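Local structure of DUF3863 domain-containing protein (Parabacteroides distasonis, 3LM3) at residues 27-32 with 49-54; 43-48 with 287-292; 360-365 with 369-374; 385-390 with 437-442. The protein is of unknown function but is probably a carbohydrate-active enzyme, a putative glycoside hydrolase or deacetylase. All coordinates share one frame; numbering follows the deposited sequence.

From the N terminus, contact 1 closes a short loop: the chain leaves strand 21-29, wanders without regular structure and returns just before helix 53-64. Contact 2 opens within that loop, at 43-48, and closes only at 287-292, where strand 280-287 ends, so the segments of contacts 1 and 2 alternate along the chain. The two touch, their centres about 6 Å apart, and together tie the loop to the ends of two neighbouring parallel strands. Contacts 3 and 4 follow in series, with centres about 37 to 44 Å from the first two. Contact 3 closes the hairpin of strands 357-363 and 367-374; contact 4 sets helix 434-443 against strand 383-389, next in the same antiparallel sheet.

Contact 1: 27-32 with 49-54; sequences IMIRTT and DWHTLE
H51 meets I29 and R30 at the C-terminal end of parallel strand 21-29, the end where barrel-like glycoside hydrolases and deacetylases usually carry their active site. Along 49-54, W50 leads in, its ring meeting that of H292. H51 follows and does the work. Its CG sits anti to the carbonyl carbon (chi1 -69°), which carries the imidazole across the strand end. The carbonyl of R30 lies over one ring face, with R30 C 3.7 Å above the plane toward the rim, and R30 O also takes a bond from Y88. The R30 side chain crosses that of H51 at about a right angle, its CG 3.8 Å from H51 CE1. I29 slides past the other way, its CG2 4.1 Å from H51 CD2. A water sits 2.8 Å from H51 NE2 and donates to M28 O, while H51 ND1 bonds to the carbonyl of E47. Next comes T52, whose OG1 caps G55 N at the N-cap of helix 53-64. With an alanine in place of H51, the water would probably lose one of its anchors and the E47 carbonyl its ring partner. Contacts at both ring nitrogens, with a peptide over one face, fix how the imidazole is turned.

Contact 2: 43-48 with 287-292; sequences HPRDEV and EAQMVH
Q289 reaches toward E47 from the loop just after strand 280-287, and its side chain can be followed outward atom by atom. CB stands over the end of the E47 carboxylate, about equally far from both oxygens. With CG between the backbone N and the carbonyl carbon (chi1 59°) and a second bend at chi2, the chain runs past the carboxylate on its OE2 side: Q289 CG lies 3.5 Å from E47 OE2. CD stays near that same oxygen, and at the tip Q289 NE2 donates to E47 OE2 over 3.1 Å. This bond is bent, 137° at the hydrogen, and it comes from above the carboxylate plane. NE2 also bonds to E293, so the amide bridges two acids.

Another donor to E47 OE2 is R45 NH1, 2.9 Å away in a salt bridge that arrives nearly along the C-O bond and lies in the guanidinium plane. R45 NH1 and Q289 NE2, both donors, therefore come within 3.5 Å of each other without bonding, brought together by the oxygen they share. R30 takes E47 OE1 through its NE in a salt bridge. With at least two donors on one oxygen and an arginine on the other, the E47 carboxylate is fixed in rotation, and loop 43-48 is pinned to the turn at 287-290, at the strand ends where the active site probably lies in such folds.

Contact 3: 360-365 with 369-374; sequences KWFMNK and LALLRD
W361 and A370 form the tight part of this hairpin contact. As a non-hydrogen-bonded pair on one side of the sheet, they come together by a CH-pi contact: A370 CB stands 3.4 Å from the centroid of the W361 six-membered ring, only 1° off its normal. The opposite ring face is taken by M363 CE, 3.6 Å above the plane, so the indole is sandwiched between two methyl groups. Its W361 CE3 also comes to 3.3 Å from L369 O. A leucine in place of W361 would probably leave both methyls without the flat surface they press on and open a gap beside F222, whose ring meets the indole.

The backbone on either side of this pair is closely bonded. K360 pairs with L371 and F362 with L369, each by two reciprocal N-H to O bonds, of which F362 N to L369 O is 2.8 Å. On the face carrying F362, L369 and L371 the side-chain distances are longer, with Y444 meeting the F362 ring. F362, with CG anti to the carbonyl carbon (chi1 -56°), keeps L369 O at its ring edge and lies alongside L369, CD1 to CD2 4.1 Å; the next ring atom, F362 CE1, is 4.0 Å from L371 CD1. On the solvent side, the extended K360 side chain beyond CB leads away from the partner strand, and R373 nearby is paired with E358. Backbone hydrogen bonds thus set the register, while dispersion holds the indole between methyls on both its faces.

Contact 4: 385-390 with 437-442; sequences IDFTRY and QDLIRK
Two flat groups of strand 383-389 face the helix, the F387 ring and the R389 guanidinium. The ring is met at a slant: F387 CE1 lies 3.7 Å from I440 CG1, and F387 CZ stands 4.3 Å from L439 CD2. F367, on the neighbouring strand, brings another ring against F387. L439 CD2 also serves the arginine, sitting over one face of its guanidinium, 3.7 Å from R389 NE, so one methyl touches both residues, which also pack on each other.

F387 gets to the helix because its CG is anti to the backbone N (chi1 180°), which carries the ring toward the helix, leaning along the strand toward its C-terminal end. R389 leaves the strand with CG beside its backbone N and bends at chi3, so that its end comes back over L439 while NH1 and NH2 form salt bridges with D436 and D391. The guanidinium is thereby held with one face on an apolar methyl. Within the strand, T388 OG1 donates to D386 OD1 over 2.8 Å.

The helix axis runs at 89° to the strand, 11.1 Å away at closest approach, which leaves room for one layer of side chains. I385 and D386 both face A370, a classic beta bulge in this outermost strand. The whole is a C-terminal helix packed nearly perpendicular to the strand, over a face of a four-stranded antiparallel sheet at its 383-389 side.

Contact 1: 27-32 with 49-54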
# COMPACT_ATOMS: atom_id res chain seq x y z
N ILE A 27 5.85 -8.98 -5.71
CA ILE A 27 6.07 -9.01 -7.17
C ILE A 27 4.80 -9.56 -7.82
O ILE A 27 4.33 -10.67 -7.44
CB ILE A 27 7.32 -9.86 -7.57
CG1 ILE A 27 8.58 -9.23 -6.98
CG2 ILE A 27 7.43 -9.95 -9.11
CD1 ILE A 27 9.81 -10.04 -7.21
N MSE A 28 4.23 -8.81 -8.76
CA MSE A 28 2.97 -9.14 -9.41
C MSE A 28 3.22 -9.85 -10.74
O MSE A 28 4.07 -9.41 -11.55
CB MSE A 28 2.15 -7.89 -9.68
CG MSE A 28 0.83 -8.12 -10.35
SE MSE A 28 -0.04 -6.42 -10.69
CE MSE A 28 -1.81 -7.12 -11.06
N ILE A 29 2.49 -10.93 -10.95
CA ILE A 29 2.50 -11.71 -12.19
C ILE A 29 1.10 -11.62 -12.82
O ILE A 29 0.09 -11.84 -12.16
CB ILE A 29 2.82 -13.19 -11.93
CG1 ILE A 29 4.11 -13.37 -11.11
CG2 ILE A 29 2.89 -13.96 -13.27
CD1 ILE A 29 5.33 -12.81 -11.70
N ARG A 30 1.03 -11.31 -14.12
CA ARG A 30 -0.25 -11.05 -14.80
C ARG A 30 -0.14 -11.41 -16.27
O ARG A 30 0.95 -11.70 -16.73
CB ARG A 30 -0.66 -9.58 -14.61
CG ARG A 30 0.25 -8.58 -15.26
CD ARG A 30 0.19 -7.22 -14.61
NE ARG A 30 0.78 -6.21 -15.47
CZ ARG A 30 0.94 -4.94 -15.12
NH1 ARG A 30 0.64 -4.53 -13.89
NH2 ARG A 30 1.42 -4.08 -16.03
N THR A 31 -1.26 -11.39 -17.00
CA THR A 31 -1.28 -11.56 -18.45
C THR A 31 -1.63 -10.26 -19.16
O THR A 31 -1.33 -10.11 -20.34
CB THR A 31 -2.22 -12.69 -18.95
OG1 THR A 31 -3.57 -12.21 -19.10
CG2 THR A 31 -2.15 -13.96 -18.08
N THR A 32 -2.29 -9.35 -18.48
CA THR A 32 -2.62 -8.00 -18.96
C THR A 32 -2.60 -7.08 -17.73
O THR A 32 -2.62 -7.59 -16.58
CB THR A 32 -4.00 -7.93 -19.64
OG1 THR A 32 -5.03 -8.13 -18.66
CG2 THR A 32 -4.17 -8.95 -20.75
N ASP A 49 4.17 -12.07 -23.53
CA ASP A 49 5.57 -12.10 -23.88
C ASP A 49 6.44 -11.29 -22.94
O ASP A 49 7.66 -11.38 -22.98
CB ASP A 49 5.76 -11.62 -25.32
CG ASP A 49 5.08 -12.52 -26.35
OD1 ASP A 49 4.74 -13.70 -26.07
OD2 ASP A 49 4.86 -12.03 -27.48
N TRP A 50 5.82 -10.51 -22.04
CA TRP A 50 6.52 -9.67 -21.08
C TRP A 50 6.83 -10.42 -19.77
O TRP A 50 7.47 -9.87 -18.86
CB TRP A 50 5.69 -8.42 -20.74
CG TRP A 50 5.35 -7.53 -21.91
CD1 TRP A 50 5.10 -7.91 -23.18
CD2 TRP A 50 5.20 -6.11 -21.86
NE1 TRP A 50 4.81 -6.80 -23.95
CE2 TRP A 50 4.87 -5.68 -23.16
CE3 TRP A 50 5.34 -5.17 -20.86
CZ2 TRP A 50 4.67 -4.34 -23.47
CZ3 TRP A 50 5.14 -3.83 -21.18
CH2 TRP A 50 4.82 -3.44 -22.46
N HIS A 51 6.36 -11.68 -19.69
CA HIS A 51 6.51 -12.52 -18.52
C HIS A 51 7.32 -13.74 -18.93
O HIS A 51 6.88 -14.55 -19.73
CB HIS A 51 5.15 -12.94 -17.94
CG HIS A 51 4.41 -11.79 -17.32
ND1 HIS A 51 3.67 -10.90 -18.05
CD2 HIS A 51 4.39 -11.35 -16.04
CE1 HIS A 51 3.20 -9.96 -17.23
NE2 HIS A 51 3.61 -10.22 -16.00
N THR A 52 8.53 -13.84 -18.39
CA THR A 52 9.42 -14.96 -18.67
C THR A 52 9.99 -15.49 -17.37
O THR A 52 10.14 -14.76 -16.37
CB THR A 52 10.59 -14.60 -19.61
OG1 THR A 52 11.52 -13.76 -18.93
CG2 THR A 52 10.09 -13.96 -20.90
N LEU A 53 10.33 -16.78 -17.38
CA LEU A 53 11.01 -17.38 -16.25
C LEU A 53 12.31 -16.65 -15.94
O LEU A 53 12.58 -16.34 -14.80
CB LEU A 53 11.29 -18.85 -16.54
CG LEU A 53 12.18 -19.59 -15.52
CD1 LEU A 53 11.58 -19.59 -14.08
CD2 LEU A 53 12.44 -21.02 -16.01
N GLU A 54 13.12 -16.38 -16.95
CA GLU A 54 14.39 -15.71 -16.69
C GLU A 54 14.19 -14.34 -16.08
O GLU A 54 14.98 -13.93 -15.23
CB GLU A 54 15.29 -15.62 -17.91
CG GLU A 54 16.50 -14.59 -17.78
CD GLU A 54 17.43 -14.78 -16.53
OE1 GLU A 54 17.13 -15.53 -15.56
OE2 GLU A 54 18.50 -14.12 -16.51
O HOH W 1 3.86 -8.14 -14.08

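Contact 2: 43-48 with 287-292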
# COMPACT_ATOMS: atom_id res chain seq x y z
N HIS A 43 -7.40 -2.95 -19.17
CA HIS A 43 -6.32 -2.41 -20.00
C HIS A 43 -6.07 -3.40 -21.11
O HIS A 43 -6.00 -4.61 -20.87
CB HIS A 43 -5.07 -2.28 -19.14
CG HIS A 43 -4.00 -1.45 -19.76
ND1 HIS A 43 -3.35 -1.82 -20.92
CD2 HIS A 43 -3.49 -0.25 -19.40
CE1 HIS A 43 -2.48 -0.88 -21.25
NE2 HIS A 43 -2.53 0.07 -20.33
N PRO A 44 -5.93 -2.92 -22.36
CA PRO A 44 -5.85 -3.83 -23.50
C PRO A 44 -4.51 -4.51 -23.79
O PRO A 44 -4.45 -5.42 -24.61
CB PRO A 44 -6.22 -2.90 -24.69
CG PRO A 44 -5.84 -1.60 -24.26
CD PRO A 44 -6.03 -1.52 -22.78
N ARG A 45 -3.46 -4.11 -23.09
CA ARG A 45 -2.13 -4.61 -23.42
C ARG A 45 -1.95 -6.10 -23.13
O ARG A 45 -2.13 -6.54 -21.99
CB ARG A 45 -1.05 -3.82 -22.69
CG ARG A 45 0.37 -4.31 -23.01
CD ARG A 45 1.29 -3.88 -21.91
NE ARG A 45 1.46 -2.44 -21.86
CZ ARG A 45 1.82 -1.75 -20.79
NH1 ARG A 45 1.99 -2.33 -19.60
NH2 ARG A 45 1.98 -0.43 -20.90
N ASP A 46 -1.55 -6.86 -24.13
CA ASP A 46 -1.23 -8.28 -24.01
C ASP A 46 0.21 -8.40 -23.53
O ASP A 46 1.15 -8.05 -24.25
CB ASP A 46 -1.42 -8.96 -25.35
CG ASP A 46 -1.01 -10.42 -25.36
OD1 ASP A 46 -0.49 -10.96 -24.38
OD2 ASP A 46 -1.21 -11.11 -26.41
N GLU A 47 0.40 -8.87 -22.29
CA GLU A 47 1.73 -8.99 -21.69
C GLU A 47 2.26 -10.41 -21.59
O GLU A 47 3.22 -10.66 -20.84
CB GLU A 47 1.74 -8.34 -20.30
CG GLU A 47 1.56 -6.84 -20.31
CD GLU A 47 1.61 -6.25 -18.93
OE1 GLU A 47 1.31 -7.00 -17.96
OE2 GLU A 47 1.92 -5.06 -18.74
N VAL A 48 1.67 -11.37 -22.32
CA VAL A 48 2.18 -12.73 -22.28
C VAL A 48 3.69 -12.78 -22.52
O VAL A 48 4.41 -13.43 -21.78
CB VAL A 48 1.38 -13.63 -23.23
CG1 VAL A 48 2.10 -14.95 -23.43
CG2 VAL A 48 -0.05 -13.80 -22.68
N GLU A 287 5.95 -4.80 -10.41
CA GLU A 287 5.39 -5.72 -11.39
C GLU A 287 6.51 -6.39 -12.17
O GLU A 287 7.44 -5.73 -12.63
CB GLU A 287 4.48 -4.97 -12.33
CG GLU A 287 3.27 -4.30 -11.69
CD GLU A 287 3.55 -2.99 -10.95
OE1 GLU A 287 4.65 -2.38 -11.08
OE2 GLU A 287 2.62 -2.50 -10.29
N ALA A 288 6.42 -7.72 -12.28
CA ALA A 288 7.43 -8.50 -12.99
C ALA A 288 7.64 -7.98 -14.42
O ALA A 288 8.76 -8.02 -14.93
CB ALA A 288 7.05 -9.95 -13.01
N GLN A 289 6.57 -7.54 -15.05
CA GLN A 289 6.65 -7.07 -16.44
C GLN A 289 7.56 -5.87 -16.62
O GLN A 289 7.91 -5.52 -17.77
CB GLN A 289 5.27 -6.80 -17.02
CG GLN A 289 4.39 -5.76 -16.33
CD GLN A 289 4.82 -4.33 -16.54
OE1 GLN A 289 5.41 -3.72 -15.67
NE2 GLN A 289 4.53 -3.77 -17.73
N MSE A 290 7.98 -5.22 -15.53
CA MSE A 290 8.87 -4.06 -15.65
C MSE A 290 10.19 -4.43 -16.29
O MSE A 290 10.83 -3.59 -16.98
CB MSE A 290 9.13 -3.38 -14.30
CG MSE A 290 7.99 -2.56 -13.81
SE MSE A 290 8.30 -1.52 -12.23
CE MSE A 290 9.17 -2.93 -11.21
N VAL A 291 10.64 -5.66 -16.08
CA VAL A 291 11.91 -6.13 -16.69
C VAL A 291 11.80 -6.02 -18.22
O VAL A 291 12.73 -5.57 -18.89
CB VAL A 291 12.24 -7.58 -16.24
CG1 VAL A 291 13.22 -8.26 -17.17
CG2 VAL A 291 12.68 -7.59 -14.78
N HIS A 292 10.66 -6.42 -18.77
CA HIS A 292 10.43 -6.32 -20.22
C HIS A 292 10.20 -4.87 -20.65
O HIS A 292 10.72 -4.42 -21.70
CB HIS A 292 9.23 -7.15 -20.64
CG HIS A 292 9.10 -7.33 -22.11
ND1 HIS A 292 9.83 -8.28 -22.79
CD2 HIS A 292 8.34 -6.70 -23.04
CE1 HIS A 292 9.53 -8.22 -24.07
NE2 HIS A 292 8.62 -7.28 -24.25

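Contact 3: 360-365 with 369-374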
# COMPACT_ATOMS: atom_id res chain seq x y z
N LYS A 360 3.10 17.02 9.02
CA LYS A 360 2.89 16.16 10.16
C LYS A 360 1.56 15.44 9.96
O LYS A 360 0.52 16.09 9.75
CB LYS A 360 2.84 16.95 11.46
CG LYS A 360 4.16 17.61 11.81
CD LYS A 360 4.13 18.31 13.15
CE LYS A 360 5.52 18.81 13.48
NZ LYS A 360 5.60 19.60 14.76
N TRP A 361 1.57 14.11 10.07
CA TRP A 361 0.35 13.30 10.04
C TRP A 361 0.09 12.70 11.42
O TRP A 361 1.03 12.34 12.13
CB TRP A 361 0.49 12.13 9.06
CG TRP A 361 0.05 12.43 7.66
CD1 TRP A 361 0.85 12.64 6.57
CD2 TRP A 361 -1.30 12.57 7.21
NE1 TRP A 361 0.07 12.88 5.45
CE2 TRP A 361 -1.25 12.84 5.82
CE3 TRP A 361 -2.55 12.50 7.84
CZ2 TRP A 361 -2.40 13.04 5.08
CZ3 TRP A 361 -3.69 12.71 7.08
CH2 TRP A 361 -3.61 12.97 5.72
N PHE A 362 -1.19 12.63 11.77
CA PHE A 362 -1.71 12.01 12.98
C PHE A 362 -2.84 11.09 12.55
O PHE A 362 -3.74 11.53 11.82
CB PHE A 362 -2.26 13.09 13.94
CG PHE A 362 -1.25 14.14 14.30
CD1 PHE A 362 -1.01 15.20 13.44
CD2 PHE A 362 -0.51 14.05 15.49
CE1 PHE A 362 -0.09 16.18 13.75
CE2 PHE A 362 0.43 15.04 15.80
CZ PHE A 362 0.64 16.09 14.92
N MSE A 363 -2.80 9.85 12.98
CA MSE A 363 -3.82 8.88 12.59
C MSE A 363 -4.20 8.03 13.80
O MSE A 363 -3.35 7.43 14.46
CB MSE A 363 -3.28 7.95 11.49
CG MSE A 363 -2.93 8.65 10.21
SE MSE A 363 -1.61 7.69 9.18
CE MSE A 363 -1.55 8.83 7.58
N ASN A 364 -5.49 8.01 14.08
CA ASN A 364 -6.00 7.21 15.20
C ASN A 364 -7.38 6.63 14.80
O ASN A 364 -7.85 6.83 13.69
CB ASN A 364 -6.04 8.05 16.48
CG ASN A 364 -6.95 9.24 16.35
OD1 ASN A 364 -8.16 9.10 16.21
ND2 ASN A 364 -6.35 10.44 16.33
N LYS A 365 -8.00 5.88 15.71
CA LYS A 365 -9.27 5.23 15.39
C LYS A 365 -10.35 6.21 14.94
O LYS A 365 -11.21 5.88 14.16
CB LYS A 365 -9.77 4.45 16.62
CG LYS A 365 -11.09 3.74 16.43
CD LYS A 365 -11.52 2.99 17.67
CE LYS A 365 -12.26 3.87 18.62
NZ LYS A 365 -12.79 3.14 19.85
N LEU A 369 -5.42 13.46 10.66
CA LEU A 369 -5.16 14.89 10.61
C LEU A 369 -3.77 15.12 10.03
O LEU A 369 -2.82 14.52 10.48
CB LEU A 369 -5.20 15.48 12.02
CG LEU A 369 -4.76 16.93 12.24
CD1 LEU A 369 -5.79 17.91 11.66
CD2 LEU A 369 -4.57 17.22 13.75
N ALA A 370 -3.69 16.04 9.06
CA ALA A 370 -2.40 16.49 8.51
C ALA A 370 -2.23 18.00 8.65
O ALA A 370 -3.15 18.77 8.31
CB ALA A 370 -2.30 16.15 7.03
N LEU A 371 -1.05 18.40 9.11
CA LEU A 371 -0.68 19.80 9.24
C LEU A 371 0.50 20.04 8.30
O LEU A 371 1.43 19.20 8.22
CB LEU A 371 -0.25 20.09 10.68
CG LEU A 371 -1.28 19.79 11.77
CD1 LEU A 371 -0.66 20.06 13.16
CD2 LEU A 371 -2.54 20.61 11.56
N LEU A 372 0.50 21.17 7.61
CA LEU A 372 1.54 21.52 6.65
C LEU A 372 2.05 22.91 6.97
O LEU A 372 1.25 23.84 7.23
CB LEU A 372 0.98 21.51 5.24
CG LEU A 372 2.01 21.63 4.11
CD1 LEU A 372 2.90 20.40 4.01
CD2 LEU A 372 1.32 21.90 2.80
N ARG A 373 3.37 23.07 6.91
CA ARG A 373 4.02 24.34 7.28
C ARG A 373 5.14 24.66 6.30
O ARG A 373 5.87 23.77 5.89
CB ARG A 373 4.57 24.26 8.70
CG ARG A 373 5.19 25.56 9.21
CD ARG A 373 5.48 25.49 10.71
NE ARG A 373 6.50 24.51 11.08
CZ ARG A 373 7.79 24.77 11.27
NH1 ARG A 373 8.26 26.01 11.11
NH2 ARG A 373 8.63 23.80 11.62
N ASP A 374 5.23 25.92 5.89
CA ASP A 374 6.33 26.46 5.09
C ASP A 374 7.37 26.89 6.10
O ASP A 374 7.32 28.04 6.58
CB ASP A 374 5.83 27.63 4.21
CG ASP A 374 6.95 28.39 3.54
OD1 ASP A 374 8.04 27.82 3.39
OD2 ASP A 374 6.73 29.59 3.20

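Contact 4: 385-390 with 437-442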
# COMPACT_ATOMS: atom_id res chain seq x y z
N ILE A 385 -4.36 20.64 6.46
CA ILE A 385 -4.64 20.29 5.07
C ILE A 385 -5.52 19.04 4.92
O ILE A 385 -6.01 18.75 3.83
CB ILE A 385 -3.36 20.15 4.19
CG1 ILE A 385 -2.51 18.95 4.61
CG2 ILE A 385 -2.57 21.46 4.24
CD1 ILE A 385 -1.47 18.56 3.52
N ASP A 386 -5.70 18.29 6.01
CA ASP A 386 -6.59 17.13 6.01
C ASP A 386 -7.13 16.97 7.41
O ASP A 386 -6.37 16.97 8.38
CB ASP A 386 -5.86 15.85 5.56
CG ASP A 386 -6.80 14.72 5.21
OD1 ASP A 386 -7.26 14.04 6.17
OD2 ASP A 386 -7.01 14.52 3.98
N PHE A 387 -8.44 16.80 7.54
CA PHE A 387 -9.07 16.36 8.77
C PHE A 387 -10.23 15.50 8.34
O PHE A 387 -11.21 16.00 7.77
CB PHE A 387 -9.53 17.54 9.62
CG PHE A 387 -10.19 17.12 10.90
CD1 PHE A 387 -9.47 16.40 11.86
CD2 PHE A 387 -11.50 17.45 11.16
CE1 PHE A 387 -10.07 15.98 13.03
CE2 PHE A 387 -12.11 17.04 12.35
CZ PHE A 387 -11.39 16.32 13.28
N THR A 388 -10.08 14.19 8.54
CA THR A 388 -11.04 13.21 8.07
C THR A 388 -11.50 12.42 9.30
O THR A 388 -10.71 11.73 9.92
CB THR A 388 -10.37 12.27 7.04
OG1 THR A 388 -9.85 13.02 5.95
CG2 THR A 388 -11.37 11.23 6.49
N ARG A 389 -12.77 12.57 9.65
CA ARG A 389 -13.34 11.90 10.81
C ARG A 389 -13.84 10.51 10.50
O ARG A 389 -14.45 10.28 9.49
CB ARG A 389 -14.49 12.75 11.37
CG ARG A 389 -14.01 14.01 12.01
CD ARG A 389 -15.15 14.83 12.56
NE ARG A 389 -15.76 14.18 13.71
CZ ARG A 389 -16.46 14.82 14.62
NH1 ARG A 389 -16.65 16.14 14.52
NH2 ARG A 389 -16.97 14.15 15.62
N TYR A 390 -13.57 9.58 11.40
CA TYR A 390 -14.01 8.21 11.27
C TYR A 390 -15.18 7.88 12.19
O TYR A 390 -15.81 6.84 12.02
CB TYR A 390 -12.85 7.27 11.59
CG TYR A 390 -11.64 7.48 10.72
CD1 TYR A 390 -11.75 7.59 9.36
CD2 TYR A 390 -10.35 7.47 11.28
CE1 TYR A 390 -10.63 7.75 8.55
CE2 TYR A 390 -9.23 7.62 10.49
CZ TYR A 390 -9.37 7.78 9.13
OH TYR A 390 -8.25 7.90 8.32
N GLN A 437 -12.19 20.60 17.04
CA GLN A 437 -11.16 20.89 18.02
C GLN A 437 -11.24 19.95 19.23
O GLN A 437 -10.20 19.55 19.78
CB GLN A 437 -11.26 22.35 18.52
CG GLN A 437 -10.88 23.38 17.45
CD GLN A 437 -10.85 24.80 17.97
OE1 GLN A 437 -10.41 25.05 19.10
NE2 GLN A 437 -11.33 25.73 17.15
N ASP A 438 -12.44 19.68 19.71
CA ASP A 438 -12.59 18.88 20.94
C ASP A 438 -12.09 17.46 20.71
O ASP A 438 -11.38 16.90 21.56
CB ASP A 438 -14.05 18.82 21.39
CG ASP A 438 -14.53 20.12 22.01
OD1 ASP A 438 -13.70 20.88 22.59
OD2 ASP A 438 -15.75 20.33 21.89
N LEU A 439 -12.44 16.91 19.55
CA LEU A 439 -11.97 15.57 19.11
C LEU A 439 -10.45 15.54 18.99
O LEU A 439 -9.80 14.63 19.51
CB LEU A 439 -12.63 15.14 17.81
CG LEU A 439 -12.32 13.72 17.31
CD1 LEU A 439 -12.78 12.71 18.36
CD2 LEU A 439 -12.98 13.40 15.98
N ILE A 440 -9.88 16.55 18.34
CA ILE A 440 -8.44 16.68 18.30
C ILE A 440 -7.80 16.75 19.68
O ILE A 440 -6.82 16.06 19.95
CB ILE A 440 -8.00 17.87 17.38
CG1 ILE A 440 -8.42 17.59 15.94
CG2 ILE A 440 -6.51 18.10 17.45
CD1 ILE A 440 -8.28 18.79 15.04
N ARG A 441 -8.36 17.61 20.55
CA ARG A 441 -7.79 17.83 21.89
C ARG A 441 -7.79 16.56 22.74
O ARG A 441 -6.85 16.35 23.53
CB ARG A 441 -8.53 18.95 22.64
CG ARG A 441 -7.82 19.38 23.94
CD ARG A 441 -8.64 20.39 24.74
NE ARG A 441 -8.75 21.66 24.05
CZ ARG A 441 -7.86 22.65 24.13
NH1 ARG A 441 -6.78 22.53 24.89
NH2 ARG A 441 -8.07 23.77 23.44
N LYS A 442 -8.80 15.71 22.56
CA LYS A 442 -8.91 14.39 23.19
C LYS A 442 -7.69 13.52 22.96
O LYS A 442 -7.27 12.77 23.84
CB LYS A 442 -10.14 13.67 22.63
CG LYS A 442 -10.36 12.23 23.11
CD LYS A 442 -11.65 11.66 22.54
CE LYS A 442 -11.80 10.17 22.80
NZ LYS A 442 -13.15 9.70 22.34